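Local coordinates for GCN5-related N-acetyltransferase (PDB 4H89), which probably transfers an acyl group, most likely acetyl from acetyl-coenzyme A, to an acceptor that has not been identified, at residues E34-D39 with S91-V96; L50-S55 with S60-A65; Q111-W116 with R123-N128. All coordinates share one frame; numbering follows the deposited sequence. Where two conformers were deposited one is given.

Contact 1: E34-D39 with S91-V96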
ATOM      1  N   GLU A  34      17.171  -4.942   4.175  1.00 18.13           N
ATOM      2  CA  GLU A  34      17.455  -5.289   2.803  1.00 19.76           C
ATOM      3  C   GLU A  34      16.234  -5.706   1.974  1.00 19.19           C
ATOM      4  O   GLU A  34      16.334  -5.763   0.760  1.00 23.68           O
ATOM      5  CB  GLU A  34      18.520  -6.403   2.768  1.00 21.99           C
ATOM      6  CG  GLU A  34      19.859  -5.897   3.304  1.00 23.94           C
ATOM      7  CD  GLU A  34      20.926  -6.954   3.459  1.00 31.13           C
ATOM      8  OE1 GLU A  34      20.621  -8.107   3.805  1.00 32.10           O
ATOM      9  OE2 GLU A  34      22.105  -6.595   3.245  1.00 35.92           O
ATOM     10  N   THR A  35      15.066  -5.981   2.600  1.00 17.88           N
ATOM     11  CA  THR A  35      13.957  -6.633   1.914  1.00 19.66           C
ATOM     12  C   THR A  35      12.552  -6.043   2.053  1.00 20.44           C
ATOM     13  O   THR A  35      11.719  -6.263   1.192  1.00 24.50           O
ATOM     14  CB  THR A  35      13.878  -8.099   2.273  1.00 23.32           C
ATOM     15  OG1 THR A  35      13.587  -8.205   3.644  1.00 22.93           O
ATOM     16  CG2 THR A  35      15.207  -8.810   1.955  1.00 25.74           C
ATOM     17  N   TYR A  36      12.264  -5.346   3.133  0.50 19.13           N
ATOM     18  CA  TYR A  36      10.903  -4.843   3.407  0.50 20.59           C
ATOM     19  C   TYR A  36      11.100  -3.520   4.189  0.50 18.53           C
ATOM     20  O   TYR A  36      12.045  -3.387   4.959  0.50 20.63           O
ATOM     21  CB  TYR A  36      10.078  -5.848   4.262  0.50 24.75           C
ATOM     22  CG  TYR A  36       9.405  -7.097   3.586  0.50 30.48           C
ATOM     23  CD1 TYR A  36       8.332  -6.972   2.711  0.50 33.25           C
ATOM     24  CD2 TYR A  36       9.812  -8.404   3.900  0.50 33.62           C
ATOM     25  CE1 TYR A  36       7.713  -8.099   2.127  0.50 34.02           C
ATOM     26  CE2 TYR A  36       9.192  -9.531   3.343  0.50 32.53           C
ATOM     27  CZ  TYR A  36       8.141  -9.391   2.429  0.50 31.68           C
ATOM     28  OH  TYR A  36       7.508 -10.540   1.849  0.50 21.24           O
ATOM     29  N   ALA A  37      10.255  -2.527   3.946  1.00 18.30           N
ATOM     30  CA  ALA A  37      10.232  -1.270   4.693  1.00 16.98           C
ATOM     31  C   ALA A  37       9.205  -1.330   5.834  1.00 17.01           C
ATOM     32  O   ALA A  37       8.004  -1.315   5.593  1.00 19.17           O
ATOM     33  CB  ALA A  37       9.909  -0.110   3.756  1.00 19.58           C
ATOM     34  N   TYR A  38       9.700  -1.350   7.069  1.00 18.75           N
ATOM     35  CA  TYR A  38       8.865  -1.298   8.271  1.00 18.38           C
ATOM     36  C   TYR A  38       9.312  -0.175   9.171  1.00 20.05           C
ATOM     37  O   TYR A  38      10.460   0.289   9.096  1.00 20.50           O
ATOM     38  CB  TYR A  38       9.027  -2.584   9.060  1.00 22.15           C
ATOM     39  CG  TYR A  38       8.353  -3.780   8.476  1.00 24.48           C
ATOM     40  CD1 TYR A  38       6.974  -3.889   8.491  1.00 30.62           C
ATOM     41  CD2 TYR A  38       9.103  -4.847   7.965  1.00 27.78           C
ATOM     42  CE1 TYR A  38       6.343  -5.022   7.977  1.00 33.73           C
ATOM     43  CE2 TYR A  38       8.487  -5.982   7.462  1.00 32.68           C
ATOM     44  CZ  TYR A  38       7.105  -6.056   7.459  1.00 32.57           C
ATOM     45  OH  TYR A  38       6.499  -7.186   6.962  1.00 40.72           O
ATOM     46  N   ASP A  39       8.387   0.307  10.001  1.00 20.46           N
ATOM     47  CA  ASP A  39       8.766   1.161  11.134  1.00 22.39           C
ATOM     48  C   ASP A  39       9.713   0.361  11.983  1.00 21.27           C
ATOM     49  O   ASP A  39       9.404  -0.751  12.339  1.00 21.32           O
ATOM     50  CB  ASP A  39       7.524   1.542  11.914  1.00 21.70           C
ATOM     51  CG  ASP A  39       7.774   2.469  13.162  1.00 27.35           C
ATOM     52  OD1 ASP A  39       8.849   2.511  13.797  1.00 31.72           O
ATOM     53  OD2 ASP A  39       6.783   3.150  13.532  1.00 40.05           O
ATOM     54  N   SER A  91      -2.830 -10.283  -1.545  1.00 13.02           N
ATOM     55  CA  SER A  91      -1.387 -10.053  -1.394  1.00 13.93           C
ATOM     56  C   SER A  91      -0.899 -10.886  -0.251  1.00 12.96           C
ATOM     57  O   SER A  91      -1.666 -11.586   0.416  1.00 13.16           O
ATOM     58  CB  SER A  91      -1.152  -8.581  -1.149  1.00 16.27           C
ATOM     59  OG  SER A  91       0.250  -8.259  -1.164  1.00 16.30           O
ATOM     60  N   ALA A  92       0.408 -10.858  -0.050  1.00 13.19           N
ATOM     61  CA  ALA A  92       1.014 -11.640   0.978  1.00 13.69           C
ATOM     62  C   ALA A  92       2.393 -11.103   1.275  1.00 14.06           C
ATOM     63  O   ALA A  92       3.000 -10.388   0.477  1.00 16.23           O
ATOM     64  CB  ALA A  92       1.124 -13.100   0.537  1.00 14.59           C
ATOM     65  N   SER A  93       2.877 -11.476   2.451  1.00 14.29           N
ATOM     66  CA  SER A  93       4.237 -11.253   2.906  1.00 16.48           C
ATOM     67  C   SER A  93       4.825 -12.544   3.457  1.00 14.12           C
ATOM     68  O   SER A  93       4.099 -13.386   3.942  1.00 14.72           O
ATOM     69  CB  SER A  93       4.240 -10.193   4.030  1.00 20.26           C
ATOM     70  OG  SER A  93       3.701  -8.964   3.587  1.00 29.38           O
ATOM     71  N   PHE A  94       6.157 -12.650   3.354  1.00 15.35           N
ATOM     72  CA  PHE A  94       6.883 -13.858   3.722  1.00 15.69           C
ATOM     73  C   PHE A  94       8.085 -13.539   4.575  1.00 17.63           C
ATOM     74  O   PHE A  94       8.789 -12.555   4.311  1.00 21.32           O
ATOM     75  CB  PHE A  94       7.368 -14.603   2.453  1.00 16.80           C
ATOM     76  CG  PHE A  94       6.246 -14.939   1.528  1.00 15.13           C
ATOM     77  CD1 PHE A  94       5.536 -16.109   1.688  1.00 16.27           C
ATOM     78  CD2 PHE A  94       5.829 -14.057   0.545  1.00 16.84           C
ATOM     79  CE1 PHE A  94       4.430 -16.387   0.892  1.00 16.50           C
ATOM     80  CE2 PHE A  94       4.725 -14.335  -0.246  1.00 18.43           C
ATOM     81  CZ  PHE A  94       4.050 -15.512  -0.107  1.00 18.00           C
HETATM   82  N   MSE A  95       8.322 -14.395   5.566  1.00 15.96           N
HETATM   83  CA  MSE A  95       9.553 -14.320   6.365  1.00 18.65           C
HETATM   84  C   MSE A  95      10.067 -15.697   6.541  1.00 18.19           C
HETATM   85  O   MSE A  95       9.379 -16.583   6.973  1.00 22.89           O
HETATM   86  CB  MSE A  95       9.276 -13.739   7.733  1.00 22.13           C
HETATM   87  CG  MSE A  95       8.648 -12.375   7.543  1.00 27.35           C
HETATM   88 SE   MSE A  95       8.649 -11.492   9.263  0.90 37.86          SE
HETATM   89  CE  MSE A  95       9.201  -9.733   8.623  1.00 52.24           C
ATOM     90  N   VAL A  96      11.321 -15.874   6.196  1.00 19.55           N
ATOM     91  CA  VAL A  96      12.025 -17.147   6.375  1.00 19.27           C
ATOM     92  C   VAL A  96      13.221 -16.934   7.305  1.00 20.12           C
ATOM     93  O   VAL A  96      14.010 -16.021   7.113  1.00 21.22           O
ATOM     94  CB  VAL A  96      12.502 -17.697   5.025  1.00 20.60           C
ATOM     95  CG1 VAL A  96      13.300 -18.974   5.203  1.00 21.66           C
ATOM     96  CG2 VAL A  96      11.316 -17.945   4.083  1.00 23.70           C
TER
HETATM   97  O   HOH W   1       5.543 -10.727  -0.817  1.00 28.16           O
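The backbones of Tyr-36 and Ser-93 stay well apart, 9.3 Å between their CA atoms at the closest pairing, so an irregular loop meets strand 89-96 through long side chains instead of through strand pairing. Tyr-36 does most of the reaching. It was modelled in two conformers; in one of them its CG lies beside the backbone N and anti to the carbonyl carbon (chi1 -80°), which sends the ring out to the strand with the phenol oxygen leading. In that conformer Tyr-36 OH accepts a hydrogen bond from Phe-94 N at 2.9 Å. The N-H points at the oxygen with little bend, 163°. The ring comes in beside the same residue: Tyr-36 CE2 lies 3.2 Å from Phe-94 O, the carbonyl oxygen sitting at the ring edge close to its plane. A water donates to Ala-92 O at 2.9 Å and makes a weak hydrogen bond, 3.3 Å, with Tyr-36 OH, so the second link to the strand is a loose one. Tyr-38, two residues on, makes an apolar counterpart. Its CE2 meets the CE methyl of Met-95, a selenomethionine, at 4.0 Å, the two side chains arriving from opposite directions. Phe-26 packs edge-to-face with Tyr-38 and also touches Met-95, which sets this pair against helix 19-32. Strand 89-96 probably corresponds to the GNAT strand that splays from its parallel neighbour, here 124-131, to form the cofactor cleft, and the loop between the first two helices commonly helps to shape the acceptor site. The chemistry implies two unlike contacts: in this conformer the Tyr-36 phenol oxygen takes up a strand amide, a directional bond, whereas Tyr-38 and Met-95 meet through apolar atoms with little directional demand.

Contact 2: L50-S55 with S60-A65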
ATOM      1  N   LEU A  50       0.081  -6.854  13.133  0.50 20.25           N
ATOM      2  CA  LEU A  50       0.276  -6.714  11.706  0.50 21.37           C
ATOM      3  C   LEU A  50       0.406  -8.078  11.050  0.50 19.27           C
ATOM      4  O   LEU A  50      -0.024  -8.248   9.914  0.50 26.99           O
ATOM      5  CB  LEU A  50       1.507  -5.878  11.416  0.50 28.49           C
ATOM      6  CG  LEU A  50       1.361  -4.369  11.651  0.50 27.12           C
ATOM      7  CD1 LEU A  50       2.600  -3.679  11.109  0.50 35.34           C
ATOM      8  CD2 LEU A  50       0.107  -3.760  11.000  0.50 27.69           C
ATOM      9  N   TRP A  51       0.963  -9.051  11.771  1.00 18.57           N
ATOM     10  CA  TRP A  51       1.327 -10.332  11.172  1.00 18.14           C
ATOM     11  C   TRP A  51       0.316 -11.473  11.342  1.00 18.52           C
ATOM     12  O   TRP A  51       0.011 -12.198  10.388  1.00 18.77           O
ATOM     13  CB  TRP A  51       2.705 -10.775  11.708  1.00 16.43           C
ATOM     14  CG  TRP A  51       3.219 -11.898  10.901  1.00 17.47           C
ATOM     15  CD1 TRP A  51       3.161 -13.214  11.190  1.00 16.91           C
ATOM     16  CD2 TRP A  51       3.824 -11.777   9.626  1.00 17.18           C
ATOM     17  NE1 TRP A  51       3.647 -13.943  10.136  1.00 17.38           N
ATOM     18  CE2 TRP A  51       4.074 -13.074   9.162  1.00 16.37           C
ATOM     19  CE3 TRP A  51       4.156 -10.690   8.818  1.00 19.75           C
ATOM     20  CZ2 TRP A  51       4.684 -13.320   7.933  1.00 16.40           C
ATOM     21  CZ3 TRP A  51       4.749 -10.934   7.582  1.00 20.81           C
ATOM     22  CH2 TRP A  51       4.984 -12.239   7.151  1.00 17.71           C
HETATM   23  N   MSE A  52      -0.131 -11.703  12.556  1.00 18.77           N
HETATM   24  CA  MSE A  52      -1.097 -12.725  12.899  1.00 16.60           C
HETATM   25  C   MSE A  52      -2.450 -12.251  12.453  1.00 18.37           C
HETATM   26  O   MSE A  52      -2.751 -11.071  12.499  1.00 22.65           O
HETATM   27  CB  MSE A  52      -1.092 -12.996  14.407  1.00 16.55           C
HETATM   28  CG  MSE A  52       0.233 -13.499  14.946  1.00 17.90           C
HETATM   29 SE   MSE A  52       0.970 -15.143  14.223  0.80 17.68          SE
HETATM   30  CE  MSE A  52      -0.208 -16.259  15.157  1.00 18.72           C
ATOM     31  N   THR A  53      -3.245 -13.195  11.940  1.00 20.37           N
ATOM     32  CA  THR A  53      -4.569 -12.920  11.375  1.00 19.58           C
ATOM     33  C   THR A  53      -5.618 -13.249  12.387  1.00 22.43           C
ATOM     34  O   THR A  53      -5.753 -14.423  12.789  1.00 25.80           O
ATOM     35  CB  THR A  53      -4.870 -13.852  10.179  1.00 22.36           C
ATOM     36  OG1 THR A  53      -3.968 -13.582   9.166  1.00 22.49           O
ATOM     37  CG2 THR A  53      -6.249 -13.581   9.655  1.00 22.40           C
ATOM     38  N   PRO A  54      -6.364 -12.235  12.828  1.00 20.93           N
ATOM     39  CA  PRO A  54      -7.508 -12.489  13.717  1.00 23.67           C
ATOM     40  C   PRO A  54      -8.725 -13.031  12.960  1.00 25.29           C
ATOM     41  O   PRO A  54      -8.949 -12.698  11.794  1.00 25.85           O
ATOM     42  CB  PRO A  54      -7.791 -11.119  14.302  1.00 24.95           C
ATOM     43  CG  PRO A  54      -7.271 -10.126  13.346  1.00 28.22           C
ATOM     44  CD  PRO A  54      -6.205 -10.804  12.525  1.00 22.05           C
ATOM     45  N   SER A  55      -9.515 -13.867  13.617  1.00 23.00           N
ATOM     46  CA  SER A  55     -10.740 -14.386  13.016  1.00 24.77           C
ATOM     47  C   SER A  55     -11.683 -13.229  12.661  1.00 30.86           C
ATOM     48  O   SER A  55     -11.753 -12.189  13.397  1.00 27.74           O
ATOM     49  CB  SER A  55     -11.433 -15.339  13.965  1.00 28.25           C
ATOM     50  OG  SER A  55     -10.701 -16.534  14.099  1.00 34.96           O
ATOM     51  N   SER A  60      -8.397 -13.755   5.024  1.00 17.03           N
ATOM     52  CA  SER A  60      -7.005 -13.569   5.439  1.00 15.53           C
ATOM     53  C   SER A  60      -6.554 -14.794   6.181  1.00 15.09           C
ATOM     54  O   SER A  60      -7.357 -15.541   6.697  1.00 16.86           O
ATOM     55  CB  SER A  60      -6.925 -12.354   6.364  1.00 18.07           C
ATOM     56  OG  SER A  60      -7.242 -11.144   5.655  1.00 24.77           O
ATOM     57  N   ARG A  61      -5.228 -14.981   6.236  1.00 13.99           N
ATOM     58  CA  ARG A  61      -4.665 -16.175   6.842  1.00 13.05           C
ATOM     59  C   ARG A  61      -3.211 -15.945   7.161  1.00 12.60           C
ATOM     60  O   ARG A  61      -2.549 -15.172   6.468  1.00 13.15           O
ATOM     61  CB  ARG A  61      -4.856 -17.365   5.881  1.00 13.28           C
ATOM     62  CG  ARG A  61      -4.225 -18.706   6.284  1.00 14.89           C
ATOM     63  CD  ARG A  61      -4.746 -19.771   5.320  1.00 14.23           C
ATOM     64  NE  ARG A  61      -4.161 -21.079   5.561  1.00 16.02           N
ATOM     65  CZ  ARG A  61      -3.306 -21.699   4.762  1.00 16.97           C
ATOM     66  NH1 ARG A  61      -2.889 -21.128   3.659  1.00 19.04           N
ATOM     67  NH2 ARG A  61      -2.889 -22.873   5.114  1.00 20.99           N
ATOM     68  N   THR A  62      -2.740 -16.601   8.224  1.00 11.86           N
ATOM     69  CA  THR A  62      -1.301 -16.633   8.541  1.00 12.30           C
ATOM     70  C   THR A  62      -0.902 -18.074   8.664  1.00 12.38           C
ATOM     71  O   THR A  62      -1.600 -18.873   9.299  1.00 13.85           O
ATOM     72  CB  THR A  62      -1.024 -15.859   9.822  1.00 13.96           C
ATOM     73  OG1 THR A  62      -1.546 -14.538   9.697  1.00 16.04           O
ATOM     74  CG2 THR A  62       0.462 -15.826  10.175  1.00 14.00           C
ATOM     75  N   THR A  63       0.237 -18.415   8.061  1.00 13.09           N
ATOM     76  CA  THR A  63       0.785 -19.757   8.086  1.00 12.75           C
ATOM     77  C   THR A  63       2.179 -19.780   8.679  1.00 12.53           C
ATOM     78  O   THR A  63       2.837 -18.738   8.750  1.00 13.33           O
ATOM     79  CB  THR A  63       0.881 -20.352   6.681  1.00 13.04           C
ATOM     80  OG1 THR A  63       1.753 -19.551   5.900  1.00 13.68           O
ATOM     81  CG2 THR A  63      -0.488 -20.408   6.033  1.00 13.53           C
ATOM     82  N   VAL A  64       2.582 -20.983   9.064  1.00 13.18           N
ATOM     83  CA  VAL A  64       3.985 -21.260   9.407  1.00 12.38           C
ATOM     84  C   VAL A  64       4.460 -22.430   8.573  1.00 12.59           C
ATOM     85  O   VAL A  64       3.674 -23.332   8.237  1.00 13.96           O
ATOM     86  CB  VAL A  64       4.244 -21.525  10.897  1.00 14.05           C
ATOM     87  CG1 VAL A  64       4.120 -20.259  11.695  1.00 14.80           C
ATOM     88  CG2 VAL A  64       3.340 -22.627  11.422  1.00 15.19           C
ATOM     89  N   ALA A  65       5.759 -22.429   8.286  1.00 13.08           N
ATOM     90  CA  ALA A  65       6.450 -23.604   7.757  1.00 14.20           C
ATOM     91  C   ALA A  65       7.200 -24.210   8.956  1.00 13.12           C
ATOM     92  O   ALA A  65       7.920 -23.497   9.665  1.00 15.32           O
ATOM     93  CB  ALA A  65       7.446 -23.188   6.735  1.00 14.11           C
TER
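Thr-62 meets Trp-51 and Thr-53 with every atom of its side chain, and following it outward shows how one threonine of a strand can hold the last carbonyl of a helix. Its CB faces Trp-51 O and Thr-53 OG1, each 3.8 Å away. At the first branch, Thr-62 OG1, set beside the backbone N and anti to the carbonyl carbon (chi1 -55°), donates to Trp-51 O at 2.9 Å. The bond lies in the carbonyl plane, on a lone pair, with a C=O...donor angle of 142°. The same oxygen stands 2.7 Å from Thr-53 OG1, a likely acceptor for that hydroxyl, although the Thr-53 proton has another acceptor within reach. At the other branch, CG2 rests 3.7 Å from Trp-51 NE1, whose N-H goes to Ser-75, and 4.1 Å from SE of Met-52, a selenomethionine. A valine in place of Thr-62 would probably cost Trp-51 O one of its donors, Asn-77 being another, and take away the oxygen that the Thr-53 hydroxyl meets. Two residues before Thr-62, Ser-60 CB packs on Thr-53 CG2 at 3.6 Å. Thr-62 thus spans the connection from the second helix to the second strand in the N-terminal beta-alpha-alpha-beta part of the GNAT fold.

Contact 3: Q111-W116 with R123-N128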
ATOM      1  N   GLN A 111       3.814 -21.183  -2.575  1.00 13.55           N
ATOM      2  CA  GLN A 111       2.917 -22.096  -3.268  1.00 13.54           C
ATOM      3  C   GLN A 111       1.644 -22.338  -2.459  1.00 13.82           C
ATOM      4  O   GLN A 111       0.544 -22.368  -2.992  1.00 14.14           O
ATOM      5  CB  GLN A 111       3.598 -23.417  -3.580  1.00 15.09           C
ATOM      6  CG  GLN A 111       2.728 -24.358  -4.407  1.00 17.46           C
ATOM      7  CD  GLN A 111       2.406 -23.770  -5.777  1.00 16.97           C
ATOM      8  OE1 GLN A 111       3.311 -23.407  -6.491  1.00 21.92           O
ATOM      9  NE2 GLN A 111       1.132 -23.550  -6.073  1.00 19.41           N
ATOM     10  N   ASP A 112       1.803 -22.539  -1.163  1.00 13.39           N
ATOM     11  CA  ASP A 112       0.655 -22.721  -0.285  1.00 12.44           C
ATOM     12  C   ASP A 112      -0.263 -21.485  -0.341  1.00 13.53           C
ATOM     13  O   ASP A 112      -1.485 -21.606  -0.368  1.00 13.58           O
ATOM     14  CB  ASP A 112       1.100 -23.005   1.156  1.00 13.61           C
ATOM     15  CG  ASP A 112      -0.078 -23.117   2.085  1.00 15.33           C
ATOM     16  OD1 ASP A 112      -0.684 -24.214   2.180  1.00 21.00           O
ATOM     17  OD2 ASP A 112      -0.386 -22.075   2.682  1.00 17.21           O
HETATM   18  N   MSE A 113       0.331 -20.300  -0.358  1.00 12.91           N
HETATM   19  CA  MSE A 113      -0.435 -19.058  -0.459  1.00 12.27           C
HETATM   20  C   MSE A 113      -1.192 -18.971  -1.800  1.00 13.41           C
HETATM   21  O   MSE A 113      -2.378 -18.583  -1.814  1.00 13.49           O
HETATM   22  CB  MSE A 113       0.532 -17.877  -0.250  1.00 13.79           C
HETATM   23  CG  MSE A 113      -0.113 -16.497  -0.302  1.00 13.20           C
HETATM   24 SE   MSE A 113      -0.281 -15.776  -2.057  0.95 16.86          SE
HETATM   25  CE  MSE A 113      -1.785 -14.785  -1.707  1.00 19.04           C
ATOM     26  N   ILE A 114      -0.558 -19.365  -2.884  1.00 12.84           N
ATOM     27  CA  ILE A 114      -1.215 -19.340  -4.191  1.00 12.63           C
ATOM     28  C   ILE A 114      -2.381 -20.311  -4.186  1.00 13.89           C
ATOM     29  O   ILE A 114      -3.465 -19.978  -4.701  1.00 14.44           O
ATOM     30  CB  ILE A 114      -0.194 -19.757  -5.300  1.00 13.39           C
ATOM     31  CG1 ILE A 114       0.827 -18.652  -5.519  1.00 14.18           C
ATOM     32  CG2 ILE A 114      -0.901 -20.107  -6.620  1.00 14.19           C
ATOM     33  CD1 ILE A 114       2.078 -19.052  -6.290  1.00 15.53           C
ATOM     34  N   ASP A 115      -2.191 -21.488  -3.615  1.00 14.65           N
ATOM     35  CA  ASP A 115      -3.272 -22.490  -3.543  1.00 15.41           C
ATOM     36  C   ASP A 115      -4.440 -21.961  -2.708  1.00 14.51           C
ATOM     37  O   ASP A 115      -5.632 -22.079  -3.098  1.00 15.05           O
ATOM     38  CB  ASP A 115      -2.787 -23.821  -2.986  1.00 15.96           C
ATOM     39  CG  ASP A 115      -1.735 -24.509  -3.858  1.00 21.77           C
ATOM     40  OD1 ASP A 115      -1.495 -24.076  -4.992  1.00 24.28           O
ATOM     41  OD2 ASP A 115      -1.132 -25.464  -3.345  1.00 28.28           O
ATOM     42  N   TRP A 116      -4.126 -21.315  -1.598  1.00 13.47           N
ATOM     43  CA  TRP A 116      -5.145 -20.705  -0.755  1.00 12.85           C
ATOM     44  C   TRP A 116      -5.907 -19.635  -1.513  1.00 13.26           C
ATOM     45  O   TRP A 116      -7.133 -19.597  -1.467  1.00 14.25           O
ATOM     46  CB  TRP A 116      -4.476 -20.109   0.507  1.00 13.50           C
ATOM     47  CG  TRP A 116      -5.354 -19.198   1.320  1.00 14.02           C
ATOM     48  CD1 TRP A 116      -6.238 -19.581   2.288  1.00 15.88           C
ATOM     49  CD2 TRP A 116      -5.446 -17.780   1.217  1.00 14.39           C
ATOM     50  NE1 TRP A 116      -6.867 -18.477   2.809  1.00 16.37           N
ATOM     51  CE2 TRP A 116      -6.429 -17.360   2.156  1.00 15.06           C
ATOM     52  CE3 TRP A 116      -4.811 -16.817   0.436  1.00 15.78           C
ATOM     53  CZ2 TRP A 116      -6.736 -16.010   2.372  1.00 15.65           C
ATOM     54  CZ3 TRP A 116      -5.150 -15.461   0.605  1.00 15.83           C
ATOM     55  CH2 TRP A 116      -6.099 -15.078   1.574  1.00 17.08           C
ATOM     56  N   ARG A 123      -8.962 -13.405  -7.737  1.00 12.38           N
ATOM     57  CA  ARG A 123      -8.703 -13.341  -9.181  1.00 12.17           C
ATOM     58  C   ARG A 123      -7.229 -13.097  -9.540  1.00 13.76           C
ATOM     59  O   ARG A 123      -6.829 -13.329 -10.669  1.00 13.76           O
ATOM     60  CB  ARG A 123      -9.530 -12.255  -9.824  1.00 12.62           C
ATOM     61  CG  ARG A 123     -10.974 -12.626  -9.923  1.00 16.39           C
ATOM     62  CD  ARG A 123     -11.850 -11.476 -10.373  1.00 17.33           C
ATOM     63  NE  ARG A 123     -13.091 -11.915 -11.008  1.00 24.24           N
ATOM     64  CZ  ARG A 123     -14.153 -12.369 -10.353  1.00 23.23           C
ATOM     65  NH1 ARG A 123     -15.209 -12.615 -11.060  1.00 25.31           N
ATOM     66  NH2 ARG A 123     -14.191 -12.579  -9.004  1.00 19.93           N
ATOM     67  N   ALA A 124      -6.420 -12.664  -8.574  1.00 12.38           N
ATOM     68  CA  ALA A 124      -5.022 -12.340  -8.799  1.00 12.09           C
ATOM     69  C   ALA A 124      -4.352 -12.146  -7.454  1.00 11.67           C
ATOM     70  O   ALA A 124      -5.006 -12.089  -6.435  1.00 12.44           O
ATOM     71  CB  ALA A 124      -4.905 -11.088  -9.647  1.00 12.84           C
ATOM     72  N   ILE A 125      -3.034 -12.056  -7.536  1.00 12.11           N
ATOM     73  CA  ILE A 125      -2.176 -11.744  -6.397  1.00 11.62           C
ATOM     74  C   ILE A 125      -1.220 -10.625  -6.807  1.00 13.08           C
ATOM     75  O   ILE A 125      -0.680 -10.630  -7.899  1.00 13.49           O
ATOM     76  CB  ILE A 125      -1.323 -12.943  -5.959  1.00 13.33           C
ATOM     77  CG1 ILE A 125      -2.173 -14.185  -5.746  1.00 14.16           C
ATOM     78  CG2 ILE A 125      -0.568 -12.645  -4.670  1.00 14.03           C
ATOM     79  CD1 ILE A 125      -1.403 -15.497  -5.673  1.00 15.35           C
ATOM     80  N   GLN A 126      -1.014  -9.668  -5.919  1.00 12.07           N
ATOM     81  CA  GLN A 126      -0.126  -8.544  -6.169  1.00 13.91           C
ATOM     82  C   GLN A 126       0.832  -8.407  -4.991  1.00 14.79           C
ATOM     83  O   GLN A 126       0.402  -8.469  -3.834  1.00 15.80           O
ATOM     84  CB  GLN A 126      -0.972  -7.270  -6.298  1.00 15.60           C
ATOM     85  CG  GLN A 126      -0.215  -5.989  -6.501  1.00 17.20           C
ATOM     86  CD  GLN A 126      -1.110  -4.835  -6.779  1.00 16.82           C
ATOM     87  OE1 GLN A 126      -2.229  -4.987  -7.337  1.00 18.62           O
ATOM     88  NE2 GLN A 126      -0.638  -3.654  -6.445  1.00 19.67           N
ATOM     89  N   PHE A 127       2.116  -8.184  -5.292  1.00 14.44           N
ATOM     90  CA  PHE A 127       3.111  -7.766  -4.287  1.00 13.85           C
ATOM     91  C   PHE A 127       3.436  -6.306  -4.607  1.00 14.56           C
ATOM     92  O   PHE A 127       3.908  -6.002  -5.693  1.00 15.14           O
ATOM     93  CB  PHE A 127       4.391  -8.638  -4.355  1.00 15.58           C
ATOM     94  CG  PHE A 127       4.167 -10.085  -4.080  1.00 14.53           C
ATOM     95  CD1 PHE A 127       3.052 -10.565  -3.358  1.00 17.50           C
ATOM     96  CD2 PHE A 127       5.038 -11.017  -4.596  1.00 16.11           C
ATOM     97  CE1 PHE A 127       2.902 -11.929  -3.083  1.00 17.94           C
ATOM     98  CE2 PHE A 127       4.929 -12.361  -4.330  1.00 15.64           C
ATOM     99  CZ  PHE A 127       3.839 -12.838  -3.590  1.00 16.07           C
ATOM    100  N   ASN A 128       3.185  -5.415  -3.648  1.00 16.56           N
ATOM    101  CA  ASN A 128       3.281  -4.003  -3.910  1.00 16.41           C
ATOM    102  C   ASN A 128       4.690  -3.471  -4.015  1.00 16.07           C
ATOM    103  O   ASN A 128       4.908  -2.444  -4.654  1.00 17.46           O
ATOM    104  CB  ASN A 128       2.533  -3.257  -2.815  1.00 17.40           C
ATOM    105  CG  ASN A 128       1.135  -3.738  -2.726  1.00 22.50           C
ATOM    106  OD1 ASN A 128       0.400  -3.627  -3.725  1.00 18.50           O
ATOM    107  ND2 ASN A 128       0.796  -4.450  -1.611  1.00 31.20           N
TER
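In the beta-alpha-beta crossover formed by strand 89-96, helix 105-119 and strand 124-131, Met-113 and Ile-125 join the helix to the strand that follows it. Met-113, a selenomethionine, and Ile-125 reach toward each other tip to tip. CG of Met-113 is anti to the backbone N (chi1 -179°) and the chain then bends at chi2 (-86°), so that SE arrives 3.8 Å from Ile-125 CD1 while the CE methyl lies 3.9 Å from Ile-125 CG2. The isoleucine is therefore touched on both of its branches by one neighbour. From the next position on the helix, Ile-114 crosses Ile-125 at about a right angle and lays CG1 3.9 Å from the same CD1. All three residues are buried. Met-113 also sits on Ala-90 and Ala-92, small residues of strand 89-96, and so bridges the two parallel strands of the crossover. In the GNAT fold this helix follows the glycine-rich loop that holds the pyrophosphate of the cofactor, and the glycine-rich sequence leading into helix 105-119 is consistent with that signature. Within the helix, Gln-111 NE2 donates to Asp-115 OD1 one turn later at 2.9 Å (151° at the hydrogen), the nitrogen standing above the carboxylate plane. Beyond the crossover, Phe-146 packs against Ile-125, and Ile-114 touches Arg-171 of strand 164-172.

The three contacts lie 14 to 15 Å apart, centre to centre, all reaching the same mixed sheet, and direct contacts join each pair. Trp-51 of contact 2 extends its ring into contact 1, CH2 coming 3.5 Å from Ser-93 O. Contacts 1 and 3 lie on neighbouring parallel strands, 89-96 and 124-131, where Ser-91 OG lies 2.7 Å from Gln-126 O, a probable hydrogen bond. Contacts 2 and 3 are joined by a salt bridge, Arg-61 NH1 to Asp-112 OD2 at 2.8 Å, from strand 61-66 to the crossover helix. By analogy with other GNAT enzymes, contact 1 probably borders the cofactor and acceptor cleft; contact 3 lies on the helix that follows the probable pyrophosphate-binding loop, and contact 2 joins helix 44-51 to strand 61-66.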